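Local structure of glycine oxidase (Bacillus cereus ATCC 14579, 7CYX) at residues Thr177-Ile182 and Thr213-Tyr218; Asn187-Val192 and Glu322-Leu327; Gly230-Val235 and Ser302-Leu307; Glu249-Thr254 and Leu285-Thr290. The protein binds FAD and probably oxidises glycine to glyoxylate, with release of ammonium and hydrogen peroxide, as a step in thiamine diphosphate biosynthesis. All blocks are in the same frame, centred on the assembly; numbering follows the deposited sequence.

Contact 1 (Thr177-Ile182 and Thr213-Tyr218); sequences TEVFDI and TKLLSY. With FAD (flavin-adenine dinucleotide), chain C.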
# COMPACT_ATOMS: atom_id res chain seq x y z
N THR A 177 19.86 -12.12 -9.19
CA THR A 177 20.46 -12.70 -10.38
C THR A 177 21.05 -11.58 -11.23
O THR A 177 20.31 -10.75 -11.75
CB THR A 177 19.43 -13.49 -11.20
OG1 THR A 177 18.84 -14.53 -10.41
CG2 THR A 177 20.06 -14.10 -12.43
N GLU A 178 22.38 -11.57 -11.38
CA GLU A 178 23.08 -10.51 -12.11
C GLU A 178 23.42 -10.98 -13.53
O GLU A 178 23.94 -12.06 -13.72
CB GLU A 178 24.37 -10.08 -11.41
CG GLU A 178 25.11 -8.99 -12.18
CD GLU A 178 26.20 -8.24 -11.44
OE1 GLU A 178 26.84 -7.40 -12.06
OE2 GLU A 178 26.37 -8.48 -10.24
N VAL A 179 23.19 -10.09 -14.50
CA VAL A 179 23.50 -10.34 -15.88
C VAL A 179 24.90 -9.79 -16.15
O VAL A 179 25.07 -8.58 -16.16
CB VAL A 179 22.48 -9.65 -16.79
CG1 VAL A 179 22.96 -9.64 -18.23
CG2 VAL A 179 21.09 -10.25 -16.63
N PHE A 180 25.87 -10.68 -16.38
CA PHE A 180 27.26 -10.28 -16.63
C PHE A 180 27.46 -9.84 -18.09
O PHE A 180 28.30 -8.97 -18.37
CB PHE A 180 28.21 -11.44 -16.34
CG PHE A 180 28.20 -11.97 -14.93
CD1 PHE A 180 28.26 -11.12 -13.83
CD2 PHE A 180 28.17 -13.34 -14.69
CE1 PHE A 180 28.28 -11.62 -12.54
CE2 PHE A 180 28.18 -13.84 -13.39
CZ PHE A 180 28.23 -12.98 -12.32
N ASP A 181 26.71 -10.46 -19.02
CA ASP A 181 26.85 -10.24 -20.46
C ASP A 181 25.62 -10.79 -21.21
O ASP A 181 24.82 -11.56 -20.67
CB ASP A 181 28.16 -10.87 -20.95
CG ASP A 181 28.63 -10.39 -22.32
OD1 ASP A 181 28.04 -9.44 -22.86
OD2 ASP A 181 29.59 -10.96 -22.82
N ILE A 182 25.48 -10.35 -22.48
CA ILE A 182 24.49 -10.86 -23.43
C ILE A 182 25.18 -11.87 -24.36
O ILE A 182 26.32 -11.67 -24.75
CB ILE A 182 23.86 -9.68 -24.20
CG1 ILE A 182 23.19 -8.69 -23.24
CG2 ILE A 182 22.89 -10.17 -25.26
CD1 ILE A 182 23.41 -7.24 -23.63
N THR A 213 25.77 0.95 -18.32
CA THR A 213 26.87 1.35 -19.21
C THR A 213 27.53 0.15 -19.92
O THR A 213 27.64 0.17 -21.14
CB THR A 213 27.90 2.22 -18.48
OG1 THR A 213 27.24 3.45 -18.18
CG2 THR A 213 29.13 2.49 -19.31
N LYS A 214 28.01 -0.85 -19.19
CA LYS A 214 28.73 -2.00 -19.81
C LYS A 214 27.91 -2.63 -20.94
O LYS A 214 28.43 -2.86 -21.99
CB LYS A 214 29.09 -3.09 -18.80
CG LYS A 214 30.59 -3.27 -18.54
CD LYS A 214 30.96 -3.53 -17.08
CE LYS A 214 32.26 -2.84 -16.67
NZ LYS A 214 32.49 -2.91 -15.21
N LEU A 215 26.63 -2.91 -20.68
CA LEU A 215 25.74 -3.57 -21.67
C LEU A 215 25.42 -2.63 -22.83
O LEU A 215 25.15 -3.12 -23.91
CB LEU A 215 24.46 -4.02 -20.98
CG LEU A 215 24.64 -5.17 -20.00
CD1 LEU A 215 23.35 -5.45 -19.27
CD2 LEU A 215 25.12 -6.41 -20.71
N LEU A 216 25.56 -1.33 -22.64
CA LEU A 216 25.27 -0.35 -23.71
C LEU A 216 26.44 -0.25 -24.69
O LEU A 216 26.25 0.34 -25.75
CB LEU A 216 24.99 1.01 -23.06
CG LEU A 216 23.64 1.15 -22.38
CD1 LEU A 216 23.50 2.52 -21.76
CD2 LEU A 216 22.52 0.92 -23.37
N SER A 217 27.59 -0.86 -24.36
CA SER A 217 28.82 -0.94 -25.19
C SER A 217 28.52 -1.62 -26.52
O SER A 217 29.09 -1.21 -27.52
CB SER A 217 29.89 -1.66 -24.45
OG SER A 217 30.55 -0.77 -23.59
N TYR A 218 27.62 -2.61 -26.54
CA TYR A 218 27.20 -3.27 -27.79
C TYR A 218 26.71 -2.21 -28.78
O TYR A 218 27.02 -2.32 -29.94
CB TYR A 218 26.22 -4.41 -27.52
CG TYR A 218 26.85 -5.59 -26.83
CD1 TYR A 218 27.62 -6.51 -27.53
CD2 TYR A 218 26.70 -5.78 -25.47
CE1 TYR A 218 28.21 -7.59 -26.89
CE2 TYR A 218 27.28 -6.85 -24.83
CZ TYR A 218 28.04 -7.75 -25.53
OH TYR A 218 28.61 -8.79 -24.88
PA FAD C . 16.33 1.49 -11.33
O1A FAD C . 15.09 1.62 -10.53
O2A FAD C . 17.62 1.84 -10.64
O5B FAD C . 16.32 0.04 -11.93
C5B FAD C . 17.50 -0.51 -12.42
C4B FAD C . 17.49 -1.92 -11.90
O4B FAD C . 18.37 -2.69 -12.71
C3B FAD C . 18.01 -2.02 -10.49
O3B FAD C . 16.98 -2.65 -9.70
C2B FAD C . 19.26 -2.90 -10.56
O2B FAD C . 19.27 -3.89 -9.52
C1B FAD C . 19.07 -3.61 -11.87
N9A FAD C . 20.29 -4.02 -12.55
C8A FAD C . 21.30 -3.20 -12.93
N7A FAD C . 22.26 -3.90 -13.56
C5A FAD C . 21.84 -5.18 -13.63
C6A FAD C . 22.39 -6.41 -14.18
N6A FAD C . 23.61 -6.35 -14.77
N1A FAD C . 21.68 -7.56 -14.02
C2A FAD C . 20.50 -7.55 -13.39
N3A FAD C . 19.93 -6.45 -12.86
C4A FAD C . 20.55 -5.25 -12.96
N1 FAD C . 11.23 10.40 -11.20
C2 FAD C . 10.02 11.00 -11.45
O2 FAD C . 9.49 10.71 -12.55
N3 FAD C . 9.43 11.85 -10.58
C4 FAD C . 10.01 12.10 -9.38
O4 FAD C . 9.49 12.85 -8.51
C4X FAD C . 11.33 11.50 -9.08
N5 FAD C . 11.98 11.75 -7.93
C5X FAD C . 13.16 11.17 -7.67
C6 FAD C . 13.79 11.42 -6.46
C7 FAD C . 15.01 10.84 -6.18
C7M FAD C . 15.71 11.13 -4.86
C8 FAD C . 15.64 9.94 -7.13
C8M FAD C . 16.98 9.28 -6.84
C9 FAD C . 15.02 9.69 -8.32
C9A FAD C . 13.81 10.26 -8.63
N10 FAD C . 13.16 9.96 -9.84
C10 FAD C . 11.92 10.60 -10.08
C1' FAD C . 13.76 9.15 -10.91
C2' FAD C . 13.43 7.70 -11.00
O2' FAD C . 13.78 7.10 -9.74
C3' FAD C . 14.27 7.11 -12.12
O3' FAD C . 14.36 7.99 -13.27
C4' FAD C . 13.73 5.70 -12.39
O4' FAD C . 13.58 4.98 -11.15
C5' FAD C . 14.66 4.87 -13.23
O5' FAD C . 14.17 3.54 -13.20
P FAD C . 15.08 2.36 -13.77
O1P FAD C . 15.73 2.77 -15.04
O2P FAD C . 14.25 1.10 -13.70
O3P FAD C . 16.26 2.42 -12.66

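Contact 2 (Asn187-Val192 and Glu322-Leu327); sequences NKVTGV and EEIKGL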
# COMPACT_ATOMS: atom_id res chain seq x y z
N ASN A 187 25.45 -12.75 -34.71
CA ASN A 187 24.90 -11.40 -34.80
C ASN A 187 23.41 -11.43 -34.40
O ASN A 187 22.62 -10.58 -34.84
CB ASN A 187 25.10 -10.83 -36.20
CG ASN A 187 25.03 -9.32 -36.24
OD1 ASN A 187 24.02 -8.76 -36.64
ND2 ASN A 187 26.08 -8.67 -35.78
N LYS A 188 23.07 -12.37 -33.53
CA LYS A 188 21.70 -12.47 -32.98
C LYS A 188 21.78 -12.73 -31.48
O LYS A 188 22.72 -13.38 -31.03
CB LYS A 188 20.92 -13.59 -33.67
CG LYS A 188 20.19 -13.17 -34.93
CD LYS A 188 18.96 -14.00 -35.23
CE LYS A 188 17.71 -13.16 -35.41
NZ LYS A 188 17.74 -12.40 -36.68
N VAL A 189 20.81 -12.21 -30.74
CA VAL A 189 20.73 -12.43 -29.27
C VAL A 189 20.19 -13.84 -29.05
O VAL A 189 19.09 -14.09 -29.49
CB VAL A 189 19.81 -11.38 -28.63
CG1 VAL A 189 19.24 -11.86 -27.31
CG2 VAL A 189 20.49 -10.04 -28.48
N THR A 190 20.93 -14.71 -28.39
CA THR A 190 20.42 -16.09 -28.18
C THR A 190 20.19 -16.34 -26.69
O THR A 190 19.64 -17.38 -26.36
CB THR A 190 21.40 -17.14 -28.68
OG1 THR A 190 22.62 -16.81 -28.03
CG2 THR A 190 21.58 -17.09 -30.18
N GLY A 191 20.62 -15.42 -25.85
CA GLY A 191 20.41 -15.60 -24.41
C GLY A 191 21.09 -14.53 -23.60
O GLY A 191 21.48 -13.51 -24.17
N VAL A 192 21.23 -14.78 -22.31
CA VAL A 192 21.85 -13.80 -21.38
C VAL A 192 22.68 -14.58 -20.38
O VAL A 192 22.23 -15.63 -19.95
CB VAL A 192 20.73 -12.97 -20.74
CG1 VAL A 192 20.43 -13.42 -19.33
CG2 VAL A 192 21.03 -11.49 -20.79
N GLU A 322 20.86 -1.44 -34.46
CA GLU A 322 20.63 -1.38 -35.90
C GLU A 322 21.10 -2.68 -36.59
O GLU A 322 20.59 -3.05 -37.63
CB GLU A 322 21.30 -0.14 -36.49
CG GLU A 322 20.52 0.47 -37.65
CD GLU A 322 19.18 1.08 -37.28
OE1 GLU A 322 19.15 2.26 -36.86
OE2 GLU A 322 18.15 0.38 -37.40
N GLU A 323 22.07 -3.38 -35.98
CA GLU A 323 22.71 -4.53 -36.60
C GLU A 323 22.31 -5.80 -35.83
O GLU A 323 21.69 -6.68 -36.41
CB GLU A 323 24.23 -4.32 -36.63
CG GLU A 323 25.00 -5.32 -37.47
CD GLU A 323 26.51 -5.08 -37.51
OE1 GLU A 323 27.20 -5.78 -38.29
OE2 GLU A 323 26.99 -4.20 -36.75
N ILE A 324 22.64 -5.85 -34.54
CA ILE A 324 22.39 -7.02 -33.68
C ILE A 324 20.89 -7.12 -33.41
O ILE A 324 20.31 -6.24 -32.78
CB ILE A 324 23.18 -6.94 -32.36
CG1 ILE A 324 24.66 -6.61 -32.61
CG2 ILE A 324 23.00 -8.23 -31.57
CD1 ILE A 324 25.47 -6.36 -31.36
N LYS A 325 20.27 -8.19 -33.92
CA LYS A 325 18.82 -8.29 -33.93
C LYS A 325 18.36 -8.80 -32.56
O LYS A 325 18.96 -9.73 -32.00
CB LYS A 325 18.33 -9.19 -35.07
CG LYS A 325 16.82 -9.34 -35.17
CD LYS A 325 16.07 -8.05 -35.51
CE LYS A 325 14.57 -8.16 -35.33
NZ LYS A 325 14.19 -8.18 -33.89
N GLY A 326 17.34 -8.14 -32.03
CA GLY A 326 16.71 -8.49 -30.77
C GLY A 326 17.35 -7.81 -29.57
O GLY A 326 16.99 -8.14 -28.43
N LEU A 327 18.29 -6.89 -29.80
CA LEU A 327 18.99 -6.20 -28.71
C LEU A 327 18.39 -4.79 -28.58
O LEU A 327 18.47 -3.97 -29.50
CB LEU A 327 20.49 -6.20 -29.03
CG LEU A 327 21.49 -5.99 -27.88
CD1 LEU A 327 22.23 -4.68 -28.06
CD2 LEU A 327 20.86 -6.06 -26.50

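Contact 3 (Gly230-Val235 and Ser302-Leu307); sequences GEVVAV and STWAGL. With FAD (flavin-adenine dinucleotide), chain C.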
# COMPACT_ATOMS: atom_id res chain seq x y z
N GLY A 230 20.86 10.97 -4.78
CA GLY A 230 19.94 11.93 -4.14
C GLY A 230 19.49 11.41 -2.79
O GLY A 230 19.14 10.22 -2.70
N GLU A 231 19.57 12.28 -1.77
CA GLU A 231 19.24 11.95 -0.41
C GLU A 231 17.90 12.59 -0.09
O GLU A 231 17.68 13.73 -0.49
CB GLU A 231 20.29 12.50 0.57
CG GLU A 231 21.57 11.70 0.62
CD GLU A 231 22.81 12.53 0.85
OE1 GLU A 231 23.04 13.47 0.06
OE2 GLU A 231 23.54 12.24 1.85
N VAL A 232 17.03 11.83 0.60
CA VAL A 232 15.72 12.32 0.96
C VAL A 232 15.37 11.89 2.39
O VAL A 232 15.90 10.93 2.93
CB VAL A 232 14.65 11.94 -0.08
CG1 VAL A 232 15.21 11.15 -1.25
CG2 VAL A 232 13.44 11.26 0.53
N VAL A 233 14.47 12.68 2.98
CA VAL A 233 14.01 12.57 4.36
C VAL A 233 12.49 12.39 4.34
O VAL A 233 11.82 12.90 3.44
CB VAL A 233 14.43 13.82 5.15
CG1 VAL A 233 13.51 14.09 6.32
CG2 VAL A 233 15.87 13.75 5.60
N ALA A 234 11.97 11.66 5.32
CA ALA A 234 10.52 11.44 5.45
C ALA A 234 10.10 11.68 6.89
O ALA A 234 10.76 11.23 7.83
CB ALA A 234 10.16 10.03 5.02
N VAL A 235 8.98 12.39 7.07
CA VAL A 235 8.42 12.57 8.38
C VAL A 235 6.94 12.20 8.34
O VAL A 235 6.32 12.20 7.29
CB VAL A 235 8.64 14.00 8.88
CG1 VAL A 235 10.12 14.37 8.85
CG2 VAL A 235 7.82 15.00 8.08
N SER A 302 12.26 8.50 8.52
CA SER A 302 13.34 7.81 7.78
C SER A 302 14.13 8.78 6.92
O SER A 302 13.68 9.89 6.71
CB SER A 302 12.64 6.84 6.88
OG SER A 302 13.44 5.75 6.55
N THR A 303 15.26 8.31 6.44
CA THR A 303 16.12 9.02 5.48
C THR A 303 16.70 7.98 4.54
O THR A 303 16.94 6.88 4.99
CB THR A 303 17.18 9.86 6.18
OG1 THR A 303 17.84 10.51 5.10
CG2 THR A 303 18.18 9.04 6.97
N TRP A 304 16.88 8.31 3.27
CA TRP A 304 17.47 7.31 2.35
C TRP A 304 18.14 8.02 1.18
O TRP A 304 17.97 9.20 1.04
CB TRP A 304 16.42 6.32 1.86
CG TRP A 304 15.35 6.94 1.03
CD1 TRP A 304 15.40 7.22 -0.30
CD2 TRP A 304 14.06 7.37 1.47
NE1 TRP A 304 14.23 7.79 -0.70
CE2 TRP A 304 13.39 7.89 0.36
CE3 TRP A 304 13.42 7.36 2.71
CZ2 TRP A 304 12.10 8.39 0.44
CZ3 TRP A 304 12.14 7.85 2.78
CH2 TRP A 304 11.50 8.37 1.67
N ALA A 305 18.87 7.24 0.39
CA ALA A 305 19.60 7.74 -0.78
C ALA A 305 19.26 6.87 -1.98
O ALA A 305 19.25 5.67 -1.84
CB ALA A 305 21.08 7.69 -0.50
N GLY A 306 18.99 7.50 -3.12
CA GLY A 306 18.67 6.85 -4.39
C GLY A 306 19.55 7.35 -5.52
O GLY A 306 20.08 8.46 -5.45
N LEU A 307 19.71 6.53 -6.56
CA LEU A 307 20.70 6.75 -7.63
C LEU A 307 19.98 7.00 -8.96
O LEU A 307 19.66 6.04 -9.69
CB LEU A 307 21.62 5.53 -7.72
CG LEU A 307 22.31 5.15 -6.41
CD1 LEU A 307 23.32 4.02 -6.63
CD2 LEU A 307 23.00 6.35 -5.77
PA FAD C . 16.33 1.49 -11.33
O1A FAD C . 15.09 1.62 -10.53
O2A FAD C . 17.62 1.84 -10.64
O5B FAD C . 16.32 0.04 -11.93
C5B FAD C . 17.50 -0.51 -12.42
C4B FAD C . 17.49 -1.92 -11.90
O4B FAD C . 18.37 -2.69 -12.71
C3B FAD C . 18.01 -2.02 -10.49
O3B FAD C . 16.98 -2.65 -9.70
C2B FAD C . 19.26 -2.90 -10.56
O2B FAD C . 19.27 -3.89 -9.52
C1B FAD C . 19.07 -3.61 -11.87
N9A FAD C . 20.29 -4.02 -12.55
C8A FAD C . 21.30 -3.20 -12.93
N7A FAD C . 22.26 -3.90 -13.56
C5A FAD C . 21.84 -5.18 -13.63
C6A FAD C . 22.39 -6.41 -14.18
N6A FAD C . 23.61 -6.35 -14.77
N1A FAD C . 21.68 -7.56 -14.02
C2A FAD C . 20.50 -7.55 -13.39
N3A FAD C . 19.93 -6.45 -12.86
C4A FAD C . 20.55 -5.25 -12.96
N1 FAD C . 11.23 10.40 -11.20
C2 FAD C . 10.02 11.00 -11.45
O2 FAD C . 9.49 10.71 -12.55
N3 FAD C . 9.43 11.85 -10.58
C4 FAD C . 10.01 12.10 -9.38
O4 FAD C . 9.49 12.85 -8.51
C4X FAD C . 11.33 11.50 -9.08
N5 FAD C . 11.98 11.75 -7.93
C5X FAD C . 13.16 11.17 -7.67
C6 FAD C . 13.79 11.42 -6.46
C7 FAD C . 15.01 10.84 -6.18
C7M FAD C . 15.71 11.13 -4.86
C8 FAD C . 15.64 9.94 -7.13
C8M FAD C . 16.98 9.28 -6.84
C9 FAD C . 15.02 9.69 -8.32
C9A FAD C . 13.81 10.26 -8.63
N10 FAD C . 13.16 9.96 -9.84
C10 FAD C . 11.92 10.60 -10.08
C1' FAD C . 13.76 9.15 -10.91
C2' FAD C . 13.43 7.70 -11.00
O2' FAD C . 13.78 7.10 -9.74
C3' FAD C . 14.27 7.11 -12.12
O3' FAD C . 14.36 7.99 -13.27
C4' FAD C . 13.73 5.70 -12.39
O4' FAD C . 13.58 4.98 -11.15
C5' FAD C . 14.66 4.87 -13.23
O5' FAD C . 14.17 3.54 -13.20
P FAD C . 15.08 2.36 -13.77
O1P FAD C . 15.73 2.77 -15.04
O2P FAD C . 14.25 1.10 -13.70
O3P FAD C . 16.26 2.42 -12.66

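Contact 4 (Glu249-Thr254 and Leu285-Thr290); sequences ERFYIT and LERAYT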
# COMPACT_ATOMS: atom_id res chain seq x y z
N GLU A 249 12.34 25.08 -7.23
CA GLU A 249 13.64 24.94 -7.93
C GLU A 249 14.22 23.55 -7.69
O GLU A 249 15.35 23.47 -7.17
CB GLU A 249 14.61 25.98 -7.38
CG GLU A 249 14.52 27.34 -8.02
CD GLU A 249 15.86 28.03 -8.08
OE1 GLU A 249 16.48 28.01 -9.16
OE2 GLU A 249 16.30 28.55 -7.05
N ARG A 250 13.42 22.52 -7.98
CA ARG A 250 13.69 21.06 -7.85
C ARG A 250 13.44 20.54 -6.43
O ARG A 250 13.10 19.37 -6.31
CB ARG A 250 15.00 20.59 -8.50
CG ARG A 250 15.11 20.90 -9.98
CD ARG A 250 16.55 20.87 -10.44
NE ARG A 250 16.75 20.44 -11.81
CZ ARG A 250 17.79 19.74 -12.23
NH1 ARG A 250 18.72 19.36 -11.37
NH2 ARG A 250 17.91 19.41 -13.50
N PHE A 251 13.57 21.37 -5.40
CA PHE A 251 13.32 20.91 -4.01
C PHE A 251 11.82 20.67 -3.83
O PHE A 251 11.01 21.45 -4.32
CB PHE A 251 13.86 21.93 -3.02
CG PHE A 251 13.84 21.49 -1.58
CD1 PHE A 251 14.88 20.76 -1.06
CD2 PHE A 251 12.79 21.83 -0.75
CE1 PHE A 251 14.87 20.37 0.27
CE2 PHE A 251 12.79 21.44 0.57
CZ PHE A 251 13.82 20.71 1.08
N TYR A 252 11.46 19.61 -3.13
CA TYR A 252 10.02 19.34 -3.00
C TYR A 252 9.66 18.79 -1.63
O TYR A 252 10.46 18.18 -0.96
CB TYR A 252 9.61 18.28 -4.01
CG TYR A 252 10.44 17.03 -3.92
CD1 TYR A 252 10.16 16.06 -2.98
CD2 TYR A 252 11.52 16.83 -4.75
CE1 TYR A 252 10.92 14.92 -2.88
CE2 TYR A 252 12.29 15.69 -4.67
CZ TYR A 252 11.99 14.73 -3.72
OH TYR A 252 12.75 13.61 -3.63
N ILE A 253 8.42 19.06 -1.26
CA ILE A 253 7.77 18.52 -0.05
C ILE A 253 6.54 17.83 -0.62
O ILE A 253 5.79 18.48 -1.31
CB ILE A 253 7.39 19.61 0.95
CG1 ILE A 253 8.58 20.50 1.31
CG2 ILE A 253 6.77 18.99 2.18
CD1 ILE A 253 8.34 21.37 2.50
N THR A 254 6.38 16.55 -0.37
CA THR A 254 5.19 15.91 -0.96
C THR A 254 4.47 15.07 0.08
O THR A 254 5.14 14.38 0.82
CB THR A 254 5.58 14.91 -2.04
OG1 THR A 254 6.08 15.71 -3.10
CG2 THR A 254 4.40 14.12 -2.57
N LEU A 285 16.33 19.65 5.79
CA LEU A 285 15.31 19.98 6.75
C LEU A 285 15.24 21.51 6.97
O LEU A 285 14.15 22.06 7.13
CB LEU A 285 15.57 19.20 8.04
CG LEU A 285 14.91 17.82 8.14
CD1 LEU A 285 15.33 17.09 9.41
CD2 LEU A 285 13.39 17.92 8.10
N GLU A 286 16.39 22.19 6.99
CA GLU A 286 16.38 23.63 7.24
C GLU A 286 15.65 24.34 6.09
O GLU A 286 14.97 25.36 6.30
CB GLU A 286 17.81 24.17 7.41
CG GLU A 286 18.47 23.75 8.72
CD GLU A 286 18.12 24.57 9.96
OE1 GLU A 286 17.25 25.48 9.88
OE2 GLU A 286 18.73 24.28 11.02
N ARG A 287 15.83 23.82 4.87
CA ARG A 287 15.19 24.40 3.70
C ARG A 287 13.68 24.16 3.83
O ARG A 287 12.88 25.04 3.48
CB ARG A 287 15.77 23.83 2.41
CG ARG A 287 15.37 24.63 1.17
CD ARG A 287 16.13 24.20 -0.07
NE ARG A 287 15.68 24.84 -1.32
CZ ARG A 287 16.18 24.55 -2.51
NH1 ARG A 287 17.18 23.68 -2.62
NH2 ARG A 287 15.67 25.10 -3.60
N ALA A 288 13.29 23.00 4.38
CA ALA A 288 11.88 22.64 4.46
C ALA A 288 11.17 23.53 5.48
O ALA A 288 9.97 23.80 5.33
CB ALA A 288 11.71 21.20 4.80
N TYR A 289 11.91 23.96 6.51
CA TYR A 289 11.36 24.74 7.59
C TYR A 289 10.93 26.12 7.06
O TYR A 289 9.93 26.66 7.52
CB TYR A 289 12.35 24.88 8.76
CG TYR A 289 12.78 23.62 9.48
CD1 TYR A 289 12.05 22.44 9.43
CD2 TYR A 289 13.92 23.63 10.27
CE1 TYR A 289 12.45 21.31 10.11
CE2 TYR A 289 14.33 22.51 10.97
CZ TYR A 289 13.60 21.33 10.89
OH TYR A 289 13.99 20.20 11.56
N THR A 290 11.68 26.68 6.10
CA THR A 290 11.36 28.00 5.54
C THR A 290 10.07 27.96 4.68
O THR A 290 9.47 29.00 4.44
CB THR A 290 12.49 28.57 4.67
OG1 THR A 290 12.42 27.85 3.44
CG2 THR A 290 13.88 28.47 5.26

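Contact 1 (Thr177-Ile182 and Thr213-Tyr218)
V179 is the first residue of 177-182 to meet 213-218: its CG1 branch, anti to the backbone N (chi1 168°), lies 4.3 Å from L215 CD1. The backbone of the same residue recognises the adenine of FAD. V179 N donates to FAD N1A at 3.0 Å along a nearly straight line (169°), and FAD N6A donates in return to V179 O at 3.0 Å. This pair of bonds grips the amino-pyrimidine edge of the base and fixes its rotation. F180 and D181 together lie opposite the single residue I193 of strand 189-194, a classic beta bulge. D181 CA sits 4.2 Å from L215 CD2, and the D181 carboxylate reaches the edge of the Y218 ring near OH; the oxygens are modelled too close together there, so the detail of that meeting is doubtful. I182 makes the closest apolar contact of this segment. Its CG1 is anti to the carbonyl carbon (chi1 -59°), and the terminal CD1 approaches L215 CD2 to 3.5 Å and Y218 CD2 to 4.0 Å. L215 thus offers one methyl to V179 and the other to I182. Strand 179-184 is an outer strand of a three-stranded antiparallel sheet, where V179 packs on V192 and I182 on V189. V179 and L215 both rest on I10 of strand 5-10, in the Rossmann-type sheet, while I182 and Y218 meet L327 of strand 327-331.

Contact 2 (Asn187-Val192 and Glu322-Leu327)
V189 turns CG1 anti to its backbone N (chi1 156°), which leaves CG2 beside that N and directed at 322-327: CG2 lies 3.9 Å from L327 CB and 4.4 Å from I324 CG2. K188 starts away from the partner segment but bends at chi3 and again at chi4 (72°), bringing NZ to 3.5 Å from K325 CG. The two lysine chains run side by side in the same direction, with K188 NZ and K325 NZ still 6.2 Å apart. K325 NZ has its own counter-charge in a salt bridge with E320. Between these side chains the backbones form a single beta bridge, K188 with K325, held by two weak hydrogen bonds: K325 N to N187 O at 3.5 Å and V189 N to K325 O at 3.3 Å. K325 is also the second residue of a type II beta turn from I324 to L327, whose third, G326, has the positive phi (89°) usual at that place. The turn feeds strand 327-331 of the Rossmann-type sheet, so the small antiparallel sheet of strand 189-194 is joined to it here. At the exposed end, N187 crosses the E323 side chain at about a right angle; at the buried end, V189 and L327 both touch I182 and V204.

Contact 3 (Gly230-Val235 and Ser302-Leu307)
G230 pairs with G306 in an antiparallel ladder in which the two strands run at 153° to each other. Hydrogen-bonded pairs G230-G306, V232-W304 and A234-S302 alternate with non-hydrogen-bonded pairs E231-A305 and V233-T303. V232 N donates to W304 O at 2.8 Å, and V232 O accepts twice, from W304 N at 2.8 Å and from T303 OG1 at 2.9 Å. The hydroxyl comes in above the carbonyl plane, 41° out of it. Strand 299-311 is an outer strand of the large mixed sheet that forms the substrate-binding domain in the D-amino acid oxidase family, and one sheet face, that of V232 and W304, looks onto the dimethylbenzene end of the flavin. There the side-chain-less pair G230 and G306 makes room for FAD C7M and C8M; G306 C is 3.5 Å from FAD C8M, and V232 CG1 is 3.6 Å from FAD C7M. W304 takes the crowded position for CG, between backbone N and carbonyl carbon (chi1 65°). Its indole lies beside V232 and A234: V232 CG2 is over one face, although modelled too near for the spacing to be trusted, and A234 CB reaches W304 CZ3 at 3.7 Å. W304 NE1 is hydrogen-bonded to A45 O. On the reverse face E231 packs CG 4.2 Å from A305 CB, its carboxylate leading away to T266, S280, Q277 and a salt bridge with K268.

Contact 4 (Glu249-Thr254 and Leu285-Thr290)
F251 and R287 lead this helix-on-sheet packing, in which helix 278-291 lies against strand 251-256 of the large mixed sheet, crossing it steeply. R287 places CG anti to its backbone N (chi1 -167°) and stays extended from CG to NE. Its CB, CG and CD pass over the phenyl ring of F251, the two side chains having opposite headings. R287 CD makes a CH-pi contact over one face of the ring, 3.9 Å from its centroid and 14° off the normal. Further out, the guanidinium is nearly parallel to the ring, the planes 15° apart, but it is centred over F251 CB rather than over the ring, with R287 CZ 3.5 Å from that atom. R287 NE and NH1 stay near ring atoms CG and CD1, while the CH2 groups cover the ring itself. R287 NE has a weak hydrogen bond to Q248 OE1, while E249 OE2 stays 4.9 Å from R287 NH2, too far for contact. Deeper in, A288 CB lies 4.3 Å from F251 CZ and 4.1 Å from I253 CD1, and both F251 and A288 touch I263 on the adjoining strand 260-269. Y252, which alternates with F251 and I253 along the strand, is turned from the helix and touches FAD. Within the helix, T290 OG1 donates to R287 O at 2.8 Å.

Overall arrangement
From the N terminus, 177-182 and 187-192 come first, on neighbouring strands of the small antiparallel sheet. Contact 1 closes at 213-218, before contact 2, which waits until 322-327; the two cross, and they touch, for instance where I182 CG2 packs on G191 O. Both join the small sheet to the Rossmann-type part of the fold, contact 1 at the adenine and contact 2 farther out. The long loop of contact 2 encloses contact 3, which in turn encloses contact 4. These two share the large mixed sheet and touch through V232 with Y252 and V233 with L285. FAD spans the distance between contacts 1 and 3, whose centres are about 28 Å apart.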